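Local coordinates for single-strand DNA-binding protein (Agrobacterium tumefaciens, PDB 3BTP) that binds single-stranded but not double-stranded DNA regardless of sequence and mediates uptake of the transferred T-DNA strand into the nucleus of the host cell, at residues 113-119 and 130-136; 146-151 and 254-260; 153-159 and 303-307; 162-166 and 212-216; 267-273 and 298-302. All coordinates share one frame; numbering follows the deposited sequence.

Contact 1: residues 113-119 and 130-136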
# COMPACT_ATOMS: atom_id res chain seq x y z
N ARG A 113 6.19 2.84 20.74
CA ARG A 113 6.87 3.87 19.97
C ARG A 113 6.53 5.21 20.53
O ARG A 113 5.38 5.48 20.88
CB ARG A 113 6.42 3.82 18.54
CG ARG A 113 6.94 2.65 17.71
CD ARG A 113 6.87 3.18 16.30
NE ARG A 113 8.09 2.91 15.62
CZ ARG A 113 8.90 3.76 15.03
NH1 ARG A 113 8.65 5.04 14.98
NH2 ARG A 113 9.97 3.25 14.46
N THR A 114 7.54 6.06 20.59
CA THR A 114 7.37 7.46 21.01
C THR A 114 6.56 8.35 20.02
O THR A 114 6.07 9.39 20.40
CB THR A 114 8.75 8.10 21.25
OG1 THR A 114 9.48 8.10 20.01
CG2 THR A 114 9.54 7.32 22.39
N ASP A 115 6.40 7.91 18.78
CA ASP A 115 5.70 8.61 17.72
C ASP A 115 4.45 7.87 17.23
O ASP A 115 4.02 8.05 16.10
CB ASP A 115 6.70 8.88 16.57
CG ASP A 115 7.17 7.58 15.87
OD1 ASP A 115 6.70 6.54 16.33
OD2 ASP A 115 7.96 7.60 14.88
N GLU A 116 3.86 7.05 18.08
CA GLU A 116 2.71 6.20 17.73
C GLU A 116 1.41 7.02 17.49
O GLU A 116 0.42 6.50 16.93
CB GLU A 116 2.52 5.12 18.83
CG GLU A 116 2.09 5.66 20.24
CD GLU A 116 1.68 4.50 21.27
OE1 GLU A 116 1.50 3.29 20.91
OE2 GLU A 116 1.53 4.82 22.47
N TYR A 117 1.40 8.29 17.97
CA TYR A 117 0.42 9.27 17.53
C TYR A 117 1.00 10.68 17.43
O TYR A 117 2.05 11.00 18.04
CB TYR A 117 -0.97 9.18 18.26
CG TYR A 117 -0.95 9.69 19.70
CD1 TYR A 117 -1.07 11.07 19.98
CD2 TYR A 117 -0.74 8.80 20.78
CE1 TYR A 117 -1.03 11.56 21.28
CE2 TYR A 117 -0.73 9.26 22.09
CZ TYR A 117 -0.85 10.65 22.33
OH TYR A 117 -0.80 11.10 23.62
N ILE A 118 0.32 11.47 16.61
CA ILE A 118 0.55 12.88 16.45
C ILE A 118 -0.81 13.60 16.69
O ILE A 118 -1.84 13.17 16.17
CB ILE A 118 1.08 13.20 15.04
CG1 ILE A 118 2.38 12.43 14.72
CG2 ILE A 118 1.25 14.70 14.85
CD1 ILE A 118 2.79 12.49 13.28
N LEU A 119 -0.80 14.69 17.46
CA LEU A 119 -1.99 15.52 17.67
C LEU A 119 -1.93 16.72 16.77
O LEU A 119 -0.96 17.50 16.85
CB LEU A 119 -2.10 16.00 19.15
CG LEU A 119 -2.49 14.88 20.14
CD1 LEU A 119 -2.82 15.53 21.50
CD2 LEU A 119 -3.72 13.98 19.67
N GLY A 130 1.34 20.37 14.60
CA GLY A 130 1.25 19.00 15.14
C GLY A 130 2.21 18.84 16.28
O GLY A 130 3.26 19.43 16.28
N THR A 131 1.83 18.04 17.27
CA THR A 131 2.82 17.55 18.23
C THR A 131 2.80 16.04 18.42
O THR A 131 1.77 15.42 18.60
CB THR A 131 2.96 18.43 19.57
OG1 THR A 131 3.07 17.62 20.73
CG2 THR A 131 1.88 19.39 19.69
N THR A 132 3.97 15.46 18.28
CA THR A 132 4.10 14.03 18.45
C THR A 132 3.89 13.67 19.91
O THR A 132 4.30 14.43 20.80
CB THR A 132 5.51 13.58 17.97
OG1 THR A 132 5.67 14.06 16.63
CG2 THR A 132 5.63 12.04 17.97
N LYS A 133 3.32 12.51 20.15
CA LYS A 133 3.08 12.07 21.51
C LYS A 133 4.25 12.36 22.49
O LYS A 133 4.04 12.97 23.54
CB LYS A 133 2.73 10.56 21.52
CG LYS A 133 3.08 9.82 22.88
CD LYS A 133 2.82 8.29 22.84
CE LYS A 133 2.39 7.82 24.21
NZ LYS A 133 2.23 6.31 24.39
N CYS A 134 5.48 11.96 22.13
CA CYS A 134 6.65 12.13 23.04
C CYS A 134 7.06 13.59 23.33
O CYS A 134 7.88 13.81 24.23
CB CYS A 134 7.90 11.40 22.49
SG CYS A 134 8.43 12.08 20.85
N ASN A 135 6.58 14.56 22.52
CA ASN A 135 6.90 15.99 22.68
C ASN A 135 5.83 16.76 23.45
O ASN A 135 6.02 17.93 23.75
CB ASN A 135 7.12 16.67 21.32
CG ASN A 135 8.44 16.24 20.64
OD1 ASN A 135 9.32 15.67 21.27
ND2 ASN A 135 8.58 16.54 19.36
N LEU A 136 4.69 16.14 23.74
CA LEU A 136 3.65 16.84 24.50
C LEU A 136 4.12 17.31 25.89
O LEU A 136 4.58 16.49 26.68
CB LEU A 136 2.38 15.98 24.66
CG LEU A 136 1.49 15.71 23.44
CD1 LEU A 136 0.63 14.51 23.79
CD2 LEU A 136 0.70 16.88 23.11
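Ile118 and Leu119 pair with Thr132 and Thr131 in the antiparallel hairpin of strands 117-124 and 127-132, and this contact covers the end of the hairpin far from its connecting turn. Leu119 and Thr131 form a hydrogen-bonded pair, with Leu119 N to Thr131 O at 2.9 Å and the return bond equally short. Ile118 and Thr132 make the adjacent non-hydrogen-bonded pair. Past the strand, Lys133 N still reaches Tyr117 O (2.9 Å), and Cys134 N meets Thr114 O (3.2 Å) on a bent path.

Lys133 does most of the side-chain work. Its CB sits over the centre of the Tyr117 ring, 3.7 Å from the centroid, a CH-pi contact that an aliphatic lysine stem suits well. Tyr117 CG lies between its own N and carbonyl carbon (chi1 73°), which swings the ring across the lysine chain at about a right angle. Farther out, Lys133 NZ forms a salt bridge with Glu116 OE2 at 2.5 Å, on the anti side of the carboxylate, while Arg112 pairs with Glu116 OE1. Leu136 CD2 adds an apolar touch to Leu119 CD1, 4.1 Å away.

Phe145 of helix 142-147 packs against Tyr117 and Leu119. Ile118 and Thr132 instead face Ile272 of strand 272-275, with Thr132 OG1 bonded to Asn270 O, and strand 149-153 flanks 117-124 on its other edge.

Contact 2: residues 146-151 and 254-260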
# COMPACT_ATOMS: atom_id res chain seq x y z
N ASN A 146 -10.32 14.94 21.85
CA ASN A 146 -11.48 14.96 20.95
C ASN A 146 -11.64 16.12 20.00
O ASN A 146 -12.47 16.03 19.07
CB ASN A 146 -12.79 14.73 21.70
CG ASN A 146 -12.96 13.24 22.16
OD1 ASN A 146 -13.58 12.98 23.18
ND2 ASN A 146 -12.37 12.29 21.41
N ALA A 147 -10.88 17.19 20.20
CA ALA A 147 -10.92 18.41 19.36
C ALA A 147 -9.81 18.41 18.33
O ALA A 147 -9.89 19.14 17.34
CB ALA A 147 -10.72 19.67 20.23
N SER A 148 -8.73 17.66 18.63
CA SER A 148 -7.61 17.47 17.68
C SER A 148 -7.99 16.52 16.55
O SER A 148 -8.84 15.63 16.74
CB SER A 148 -6.37 16.87 18.41
OG SER A 148 -6.00 17.70 19.47
N CYS A 149 -7.30 16.69 15.41
CA CYS A 149 -7.09 15.56 14.50
C CYS A 149 -5.99 14.57 15.04
O CYS A 149 -4.80 14.90 15.06
CB CYS A 149 -6.76 16.02 13.06
SG CYS A 149 -6.77 14.60 11.95
N ARG A 150 -6.40 13.39 15.50
CA ARG A 150 -5.45 12.40 16.03
C ARG A 150 -4.90 11.46 14.93
O ARG A 150 -5.66 10.75 14.24
CB ARG A 150 -6.13 11.58 17.14
CG ARG A 150 -6.72 12.40 18.31
CD ARG A 150 -7.12 11.46 19.50
NE ARG A 150 -8.09 10.41 19.13
CZ ARG A 150 -9.43 10.52 19.09
NH1 ARG A 150 -10.04 11.67 19.41
NH2 ARG A 150 -10.19 9.45 18.76
N LEU A 151 -3.59 11.42 14.76
CA LEU A 151 -3.01 10.60 13.69
C LEU A 151 -2.33 9.38 14.35
O LEU A 151 -1.53 9.59 15.22
CB LEU A 151 -2.04 11.44 12.83
CG LEU A 151 -2.64 12.51 11.89
CD1 LEU A 151 -1.58 13.25 11.05
CD2 LEU A 151 -3.69 11.93 10.86
N PHE A 254 -12.49 18.44 10.55
CA PHE A 254 -11.10 18.56 10.98
C PHE A 254 -10.65 17.28 11.71
O PHE A 254 -9.65 16.71 11.36
CB PHE A 254 -10.86 19.80 11.86
CG PHE A 254 -9.44 19.86 12.40
CD1 PHE A 254 -8.36 19.92 11.53
CD2 PHE A 254 -9.20 19.80 13.74
CE1 PHE A 254 -7.04 19.89 12.05
CE2 PHE A 254 -7.91 19.77 14.24
CZ PHE A 254 -6.86 19.85 13.39
N GLN A 255 -11.43 16.83 12.69
CA GLN A 255 -11.16 15.67 13.49
C GLN A 255 -11.13 14.39 12.72
O GLN A 255 -10.40 13.49 13.13
CB GLN A 255 -12.21 15.51 14.56
CG GLN A 255 -12.10 16.49 15.69
CD GLN A 255 -12.94 17.72 15.44
OE1 GLN A 255 -13.64 17.80 14.44
NE2 GLN A 255 -12.84 18.70 16.33
N ALA A 256 -11.96 14.27 11.67
CA ALA A 256 -11.96 13.12 10.77
C ALA A 256 -10.74 13.05 9.88
O ALA A 256 -10.52 12.03 9.26
CB ALA A 256 -13.24 13.06 9.95
N GLY A 257 -9.94 14.11 9.80
CA GLY A 257 -8.70 14.08 8.97
C GLY A 257 -8.93 14.67 7.58
O GLY A 257 -8.00 14.74 6.74
N SER A 258 -10.16 15.16 7.34
CA SER A 258 -10.50 15.65 6.03
C SER A 258 -10.16 17.11 5.76
O SER A 258 -10.78 17.71 4.89
CB SER A 258 -11.92 15.21 5.60
OG SER A 258 -11.78 13.91 4.91
N LEU A 259 -9.15 17.65 6.45
CA LEU A 259 -8.73 19.03 6.32
C LEU A 259 -7.25 19.27 6.48
O LEU A 259 -6.88 20.39 6.81
CB LEU A 259 -9.45 19.98 7.34
CG LEU A 259 -10.94 20.39 7.15
CD1 LEU A 259 -11.45 21.50 8.15
CD2 LEU A 259 -11.25 20.82 5.72
N LEU A 260 -6.38 18.30 6.22
CA LEU A 260 -4.97 18.42 6.54
C LEU A 260 -4.23 18.86 5.31
O LEU A 260 -4.76 18.75 4.20
CB LEU A 260 -4.37 17.07 6.98
CG LEU A 260 -5.01 16.29 8.12
CD1 LEU A 260 -4.81 14.67 8.04
CD2 LEU A 260 -4.61 16.95 9.47
O HOH W 1 -9.05 13.37 15.73
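Apolar contacts centre on Cys149, at the start of strand 149-153, which meets the loop 254-260. Its CB lies over one face of the Phe254 ring, displaced toward the rim, in a CH-pi contact with the centroid 4.1 Å away. With SG anti to the backbone N (chi1 -171°), the sulfur is directed to the turn, 3.6 Å from Gly257 CA, and lies 4.0 Å from Leu260 CD2. Leu260 CD1 also meets Leu151 CD2 (4.1 Å), the two leucine side chains running alongside in opposing senses. A small, soft cysteine suits this spot between a ring and a turn. Gly257 closes the type I turn from Phe254 with a positive phi (95°) that glycine readily adopts.

The polar contacts use mostly backbone atoms. Gln255 bends at its second torsion, bringing NE2 to Ala147 O at the end of helix 142-147 in a weak bond of 3.1 Å. Water 1 donates to Ser148 O (2.5 Å) and Gln255 O and accepts from Arg150 N (2.7 Å).

The chemistry is thus divided: sulfur, ring and leucines bury the apolar side, while one water satisfies three backbone groups that do not bond to one another directly.

Contact 3: residues 153-159 and 303-307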
# COMPACT_ATOMS: atom_id res chain seq x y z
N ARG A 153 0.05 5.96 14.03
CA ARG A 153 1.10 5.36 13.19
C ARG A 153 0.72 3.88 12.98
O ARG A 153 0.34 3.21 13.93
CB ARG A 153 2.44 5.45 13.90
CG ARG A 153 3.65 5.12 13.00
CD ARG A 153 4.96 4.91 13.84
NE ARG A 153 6.10 4.56 12.96
CZ ARG A 153 6.79 5.43 12.21
NH1 ARG A 153 6.55 6.75 12.26
NH2 ARG A 153 7.79 4.98 11.43
N ASP A 154 0.77 3.37 11.74
CA ASP A 154 0.53 1.94 11.49
C ASP A 154 1.88 1.22 11.46
O ASP A 154 2.89 1.81 11.81
CB ASP A 154 -0.34 1.68 10.24
CG ASP A 154 0.41 1.86 8.88
OD1 ASP A 154 1.64 2.14 8.86
OD2 ASP A 154 -0.28 1.77 7.81
N GLY A 155 1.90 -0.04 10.98
CA GLY A 155 3.12 -0.82 11.02
C GLY A 155 4.27 -0.40 10.12
O GLY A 155 5.40 -0.76 10.38
N VAL A 156 3.98 0.38 9.09
CA VAL A 156 4.99 0.95 8.18
C VAL A 156 5.20 2.48 8.34
O VAL A 156 5.96 3.08 7.58
CB VAL A 156 4.69 0.57 6.67
CG1 VAL A 156 4.71 -0.98 6.50
CG2 VAL A 156 3.32 1.03 6.23
N GLY A 157 4.55 3.14 9.30
CA GLY A 157 4.80 4.58 9.44
C GLY A 157 3.87 5.48 8.63
O GLY A 157 4.13 6.66 8.48
N ASN A 158 2.79 4.90 8.07
CA ASN A 158 1.61 5.66 7.60
C ASN A 158 0.86 6.13 8.83
O ASN A 158 0.91 5.47 9.88
CB ASN A 158 0.66 4.80 6.79
CG ASN A 158 1.34 4.07 5.64
OD1 ASN A 158 2.21 4.60 4.94
ND2 ASN A 158 0.95 2.83 5.45
N TYR A 159 0.19 7.27 8.70
CA TYR A 159 -0.58 7.86 9.80
C TYR A 159 -2.06 7.99 9.39
O TYR A 159 -2.43 8.62 8.36
CB TYR A 159 0.05 9.22 10.27
CG TYR A 159 1.26 9.06 11.22
CD1 TYR A 159 1.09 9.00 12.58
CD2 TYR A 159 2.53 8.91 10.74
CE1 TYR A 159 2.18 8.85 13.46
CE2 TYR A 159 3.65 8.73 11.61
CZ TYR A 159 3.46 8.71 12.96
OH TYR A 159 4.52 8.51 13.83
N THR A 303 14.76 11.78 8.78
CA THR A 303 13.48 12.48 8.64
C THR A 303 12.45 11.67 7.85
O THR A 303 12.77 11.05 6.88
CB THR A 303 13.69 13.87 7.98
OG1 THR A 303 14.63 14.59 8.77
CG2 THR A 303 12.40 14.72 8.01
N GLU A 304 11.20 11.66 8.31
CA GLU A 304 10.12 10.96 7.58
C GLU A 304 9.26 11.96 6.80
O GLU A 304 8.99 13.01 7.27
CB GLU A 304 9.26 10.20 8.57
CG GLU A 304 9.89 8.87 8.91
CD GLU A 304 9.17 8.12 10.05
OE1 GLU A 304 7.97 8.41 10.40
OE2 GLU A 304 9.84 7.19 10.56
N ILE A 305 8.83 11.59 5.62
CA ILE A 305 7.92 12.44 4.87
C ILE A 305 6.69 11.66 4.57
O ILE A 305 6.79 10.60 4.00
CB ILE A 305 8.53 12.92 3.47
CG1 ILE A 305 9.90 13.64 3.65
CG2 ILE A 305 7.53 13.85 2.74
CD1 ILE A 305 10.66 13.77 2.37
N LYS A 306 5.52 12.21 4.92
CA LYS A 306 4.20 11.69 4.61
C LYS A 306 3.50 12.57 3.60
O LYS A 306 3.50 13.81 3.68
CB LYS A 306 3.28 11.67 5.84
CG LYS A 306 4.02 11.32 7.07
CD LYS A 306 4.74 9.94 7.01
CE LYS A 306 5.55 9.76 8.34
NZ LYS A 306 6.14 8.38 8.52
N LEU A 307 2.84 11.87 2.70
CA LEU A 307 2.10 12.47 1.60
C LEU A 307 0.62 12.02 1.76
O LEU A 307 0.32 10.82 1.86
CB LEU A 307 2.74 12.00 0.32
CG LEU A 307 3.93 12.71 -0.32
CD1 LEU A 307 4.52 13.86 0.40
CD2 LEU A 307 4.96 11.73 -0.68
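Arg153, at the end of strand 149-153, reaches across to Glu304 on strand 304-308. From CB its chain runs through CG and CD extended as far as NE, with CG anti to the backbone N (chi1 -168°), which carries the guanidinium alongside the turn of residues 154-157. NE lies close to the like-charged Arg113 NH1. One face of the guanidinium lies over Gly157 CA, 3.5 Å from its plane. Arginine suits the place because its planar end can serve several acceptors. NH1 meets Glu304 OE1 at 2.9 Å, almost straight and on the syn lone pair, and NH2 meets Glu304 OE2 at 3.1 Å, more tilted. NH1 also donates to Tyr159 OH (3.1 Å) in the guanidinium plane; that hydroxyl is bonded to Asp115 O, and Asp115 OD2 forms a salt bridge with NH1.

Lys306 NZ, from the same strand as Glu304, donates to Gly157 O, in the carbonyl plane on a lone pair, at 2.6 Å, and reaches Glu304 OE1, also at 2.6 Å, from above the carboxylate plane. Lys306 CE lies at the edge of the Tyr159 ring, 3.9 Å from CE2. Gly157 has a positive phi (90°), easy for glycine, and its bare CA lets the guanidinium lie close.

Arg153 NH1 and Lys306 NZ stand 4.1 Å apart; Glu304, Asp115 and Asp316, a partner of Lys306, probably balance the two cations, which in turn probably favour an ionised Glu304.

Contact 4: residues 162-166 and 212-216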
# COMPACT_ATOMS: atom_id res chain seq x y z
N PRO A 162 -8.85 9.20 12.73
CA PRO A 162 -9.63 8.28 13.53
C PRO A 162 -10.65 7.37 12.83
O PRO A 162 -10.64 6.20 13.15
CB PRO A 162 -10.31 9.21 14.58
CG PRO A 162 -9.35 10.36 14.66
CD PRO A 162 -8.98 10.58 13.25
N PRO A 163 -11.55 7.93 11.94
CA PRO A 163 -12.61 7.09 11.30
C PRO A 163 -11.97 6.00 10.43
O PRO A 163 -12.49 4.89 10.37
CB PRO A 163 -13.34 8.05 10.37
CG PRO A 163 -12.47 9.34 10.27
CD PRO A 163 -11.57 9.34 11.47
N LEU A 164 -10.80 6.32 9.84
CA LEU A 164 -10.02 5.34 9.07
C LEU A 164 -9.17 4.41 9.90
O LEU A 164 -9.08 3.28 9.57
CB LEU A 164 -9.15 6.08 8.03
CG LEU A 164 -9.92 6.96 7.02
CD1 LEU A 164 -8.96 7.61 6.07
CD2 LEU A 164 -11.02 6.29 6.23
N ALA A 165 -8.50 4.88 10.94
CA ALA A 165 -7.82 3.99 11.85
C ALA A 165 -8.74 2.94 12.42
O ALA A 165 -8.35 1.78 12.56
CB ALA A 165 -7.03 4.82 13.05
N PHE A 166 -9.95 3.35 12.80
CA PHE A 166 -10.96 2.43 13.33
C PHE A 166 -11.32 1.32 12.32
O PHE A 166 -11.27 0.13 12.63
CB PHE A 166 -12.21 3.20 13.72
CG PHE A 166 -13.26 2.33 14.44
CD1 PHE A 166 -13.20 2.10 15.81
CD2 PHE A 166 -14.30 1.78 13.77
CE1 PHE A 166 -14.16 1.27 16.43
CE2 PHE A 166 -15.23 0.98 14.39
CZ PHE A 166 -15.14 0.73 15.72
N ASP A 212 -13.28 9.44 20.52
CA ASP A 212 -14.27 9.57 19.42
C ASP A 212 -13.69 9.07 18.10
O ASP A 212 -12.55 9.25 17.83
CB ASP A 212 -14.76 11.02 19.28
CG ASP A 212 -15.70 11.45 20.44
OD1 ASP A 212 -16.04 10.63 21.34
OD2 ASP A 212 -16.07 12.63 20.45
N ILE A 213 -14.55 8.48 17.29
CA ILE A 213 -14.18 7.86 16.01
C ILE A 213 -14.38 8.83 14.84
O ILE A 213 -13.53 8.89 13.91
CB ILE A 213 -14.95 6.54 15.79
CG1 ILE A 213 -14.60 5.54 16.87
CG2 ILE A 213 -14.51 5.94 14.52
CD1 ILE A 213 -15.69 4.55 17.24
N PHE A 214 -15.46 9.64 14.92
CA PHE A 214 -15.78 10.71 13.94
C PHE A 214 -16.16 10.15 12.59
O PHE A 214 -15.86 10.74 11.53
CB PHE A 214 -14.65 11.77 13.79
CG PHE A 214 -14.21 12.39 15.09
CD1 PHE A 214 -15.05 13.29 15.76
CD2 PHE A 214 -12.95 12.09 15.64
CE1 PHE A 214 -14.64 13.86 16.96
CE2 PHE A 214 -12.54 12.66 16.84
CZ PHE A 214 -13.37 13.55 17.50
N TYR A 215 -16.89 9.05 12.64
CA TYR A 215 -17.39 8.40 11.44
C TYR A 215 -18.69 9.05 10.91
O TYR A 215 -19.13 8.71 9.79
CB TYR A 215 -17.61 6.93 11.69
CG TYR A 215 -18.64 6.69 12.76
CD1 TYR A 215 -20.00 6.70 12.45
CD2 TYR A 215 -18.26 6.51 14.09
CE1 TYR A 215 -20.98 6.51 13.45
CE2 TYR A 215 -19.19 6.30 15.07
CZ TYR A 215 -20.56 6.30 14.76
OH TYR A 215 -21.53 6.09 15.75
N GLN A 216 -19.32 9.91 11.72
CA GLN A 216 -20.63 10.56 11.37
C GLN A 216 -20.52 11.38 10.11
O GLN A 216 -19.61 12.19 9.98
CB GLN A 216 -21.19 11.43 12.54
CG GLN A 216 -21.59 10.64 13.83
CD GLN A 216 -20.43 10.26 14.79
OE1 GLN A 216 -19.28 10.57 14.56
NE2 GLN A 216 -20.77 9.54 15.87
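Ile213 fills the close-packed part of this contact, against the first turn of helix 162-167. Its CD1 lies over one face of the Phe166 ring, offset toward the rim, with the centroid 4.0 Å away in a CH-pi contact, and its CG2 touches Phe166 CB at 3.7 Å. Phe166 CG is anti to the backbone N (chi1 -173°), which turns the ring toward the loop so that the branched isoleucine can meet both the ring and its CB. A beta-branched residue fits well here, since its two arms reach different parts of one aromatic side chain. Trp199 of helix 186-206 also packs on Ile213 and meets Phe166 edge-to-face.

The two prolines make a second close patch with the backbone. Ile213 O approaches Pro162 CB at 3.3 Å and Pro163 CD at 3.2 Å. It also lies near Pro163 N, but a proline nitrogen has no hydrogen to give, so this is a contact and not a bond. Pro162 CB further meets the edge of the Phe214 ring, 4.0 Å from CD2.

Toward solvent the fit is looser. Tyr215 approaches Pro163 only through its backbone (Tyr215 CA to Pro163 CB, 4.2 Å), and its side chain leads away from the helix; Asp212 is exposed, and its carboxylate likewise leads away.

Prolines suit a helix's first turn, where nitrogens need no partner within the helix. Here that proline-started helix packs through apolar side chains on an irregular loop following helix 186-206.

Contact 5: residues 267-273 and 298-302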
# COMPACT_ATOMS: atom_id res chain seq x y z
N THR A 267 10.68 15.30 11.78
CA THR A 267 12.16 15.31 11.88
C THR A 267 12.64 14.22 12.85
O THR A 267 11.83 13.66 13.60
CB THR A 267 12.68 16.71 12.43
OG1 THR A 267 12.54 16.74 13.86
CG2 THR A 267 11.97 17.91 11.83
N PRO A 268 13.96 13.93 12.87
CA PRO A 268 14.51 12.97 13.83
C PRO A 268 14.21 13.30 15.31
O PRO A 268 14.22 12.38 16.17
CB PRO A 268 16.00 13.06 13.55
CG PRO A 268 16.03 13.38 12.03
CD PRO A 268 15.03 14.45 11.96
N GLN A 269 13.96 14.58 15.61
CA GLN A 269 13.48 14.99 16.97
C GLN A 269 11.95 14.86 17.18
O GLN A 269 11.45 15.16 18.29
CB GLN A 269 13.92 16.44 17.32
CG GLN A 269 15.44 16.66 17.26
CD GLN A 269 16.06 16.63 15.81
OE1 GLN A 269 15.49 17.17 14.85
NE2 GLN A 269 17.25 16.05 15.70
N ASN A 270 11.20 14.46 16.13
CA ASN A 270 9.77 14.14 16.20
C ASN A 270 8.94 15.40 16.15
O ASN A 270 7.79 15.44 16.58
CB ASN A 270 9.43 13.22 17.42
CG ASN A 270 9.56 11.70 17.11
OD1 ASN A 270 10.02 10.94 17.96
ND2 ASN A 270 9.12 11.25 15.93
N ASP A 271 9.56 16.46 15.66
CA ASP A 271 8.94 17.73 15.37
C ASP A 271 8.23 17.59 14.00
O ASP A 271 8.79 17.03 13.06
CB ASP A 271 10.05 18.82 15.24
CG ASP A 271 10.77 19.16 16.62
OD1 ASP A 271 10.07 19.34 17.69
OD2 ASP A 271 12.04 19.30 16.62
N ILE A 272 7.07 18.21 13.88
CA ILE A 272 6.21 18.11 12.75
C ILE A 272 6.24 19.41 11.98
O ILE A 272 6.06 20.50 12.59
CB ILE A 272 4.74 17.86 13.24
CG1 ILE A 272 4.65 16.63 14.18
CG2 ILE A 272 3.79 17.83 12.08
CD1 ILE A 272 5.23 15.38 13.55
N HIS A 273 6.48 19.34 10.66
CA HIS A 273 6.26 20.51 9.80
C HIS A 273 5.27 20.13 8.72
O HIS A 273 5.27 19.01 8.22
CB HIS A 273 7.58 21.05 9.23
CG HIS A 273 8.55 21.47 10.30
ND1 HIS A 273 9.45 20.59 10.88
CD2 HIS A 273 8.70 22.65 10.96
CE1 HIS A 273 10.12 21.22 11.83
NE2 HIS A 273 9.69 22.47 11.89
N LYS A 298 18.23 19.66 5.24
CA LYS A 298 17.74 20.57 6.33
C LYS A 298 17.55 19.93 7.74
O LYS A 298 17.89 20.56 8.77
CB LYS A 298 16.42 21.20 5.89
CG LYS A 298 16.07 22.42 6.66
CD LYS A 298 14.80 23.16 6.12
CE LYS A 298 14.56 24.33 7.07
NZ LYS A 298 13.40 25.21 6.73
N TYR A 299 16.99 18.70 7.78
CA TYR A 299 16.50 18.13 9.03
C TYR A 299 17.24 16.94 9.57
O TYR A 299 17.13 16.66 10.74
CB TYR A 299 15.02 17.80 8.95
CG TYR A 299 14.18 19.02 8.78
CD1 TYR A 299 14.08 20.01 9.82
CD2 TYR A 299 13.50 19.26 7.58
CE1 TYR A 299 13.31 21.17 9.65
CE2 TYR A 299 12.72 20.37 7.41
CZ TYR A 299 12.62 21.32 8.42
OH TYR A 299 11.81 22.41 8.17
N GLY A 300 18.01 16.26 8.74
CA GLY A 300 18.60 14.99 9.12
C GLY A 300 18.11 13.91 8.17
O GLY A 300 16.97 13.91 7.74
N SER A 301 18.97 12.96 7.86
CA SER A 301 18.62 11.94 6.91
C SER A 301 17.62 10.90 7.44
O SER A 301 17.12 10.13 6.66
CB SER A 301 19.88 11.30 6.35
OG SER A 301 20.50 10.61 7.43
N ASP A 302 17.35 10.89 8.75
CA ASP A 302 16.35 10.04 9.40
C ASP A 302 14.93 10.63 9.42
O ASP A 302 14.04 10.06 10.06
CB ASP A 302 16.73 9.77 10.87
CG ASP A 302 17.79 8.66 11.03
OD1 ASP A 302 18.33 8.19 10.00
OD2 ASP A 302 18.07 8.25 12.20
O HOH W 2 15.94 18.30 12.71
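Thr267 and Pro268 open a type I beta turn, Thr267 to Asn270, in the hairpin of strands 263-266 and 272-275, and this turn packs on the C-terminal end of helix 288-299.

Van der Waals contacts come first. Thr267 CG2 touches Tyr299 CD1 at 3.6 Å, approaching the ring obliquely. Pro268, whose fixed phi suits the second position of such a turn, presents CG to Asp302 CB (3.9 Å) and lays CD against the carbonyl Tyr299 O (3.3 Å). Gly300, the first residue beyond the helix, has a positive phi (120°), easy for glycine, and its CA lies close to Pro268 CG.

Aromatic contact is slight. The planes of the His273 and Tyr299 rings are 22° apart but strongly offset, with little ring over ring and centroids 5.1 Å apart. It is the hydroxyl of Tyr299 that lies over the centre of one histidine face. His273 ND1 is buried here without a polar partner in the model.

Polar links are indirect, with no direct hydrogen bond between the segments. Thr267 OG1 donates to Gln269 OE1, which helps to place that amide beside the helix end. Water 2 then bridges the gap, donating to Gln269 OE1 at 2.5 Å and to Tyr299 O at 2.8 Å.

Overall arrangement
Two four-stranded antiparallel sheets organise these contacts. Contacts 1 and 2 share one, where Ile118 O meets Leu151 N at 2.8 Å between neighbouring strands; contact 5 belongs to the other, and contact 3 joins the two. Contact 1 touches contact 3 through Asp115 O and Tyr159 OH. It also touches contact 5 through Thr132 OG1 and Asn270 O (2.5 Å), a second place where the sheets meet. Contact 4 lies at the far end, its centre about 9 Å from that of contact 2, which it joins through Arg150 NH2 and Asp212 O, but about 28 Å from that of contact 5. No DNA is present in the model, and the geometry alone does not tie any of these contacts to its binding.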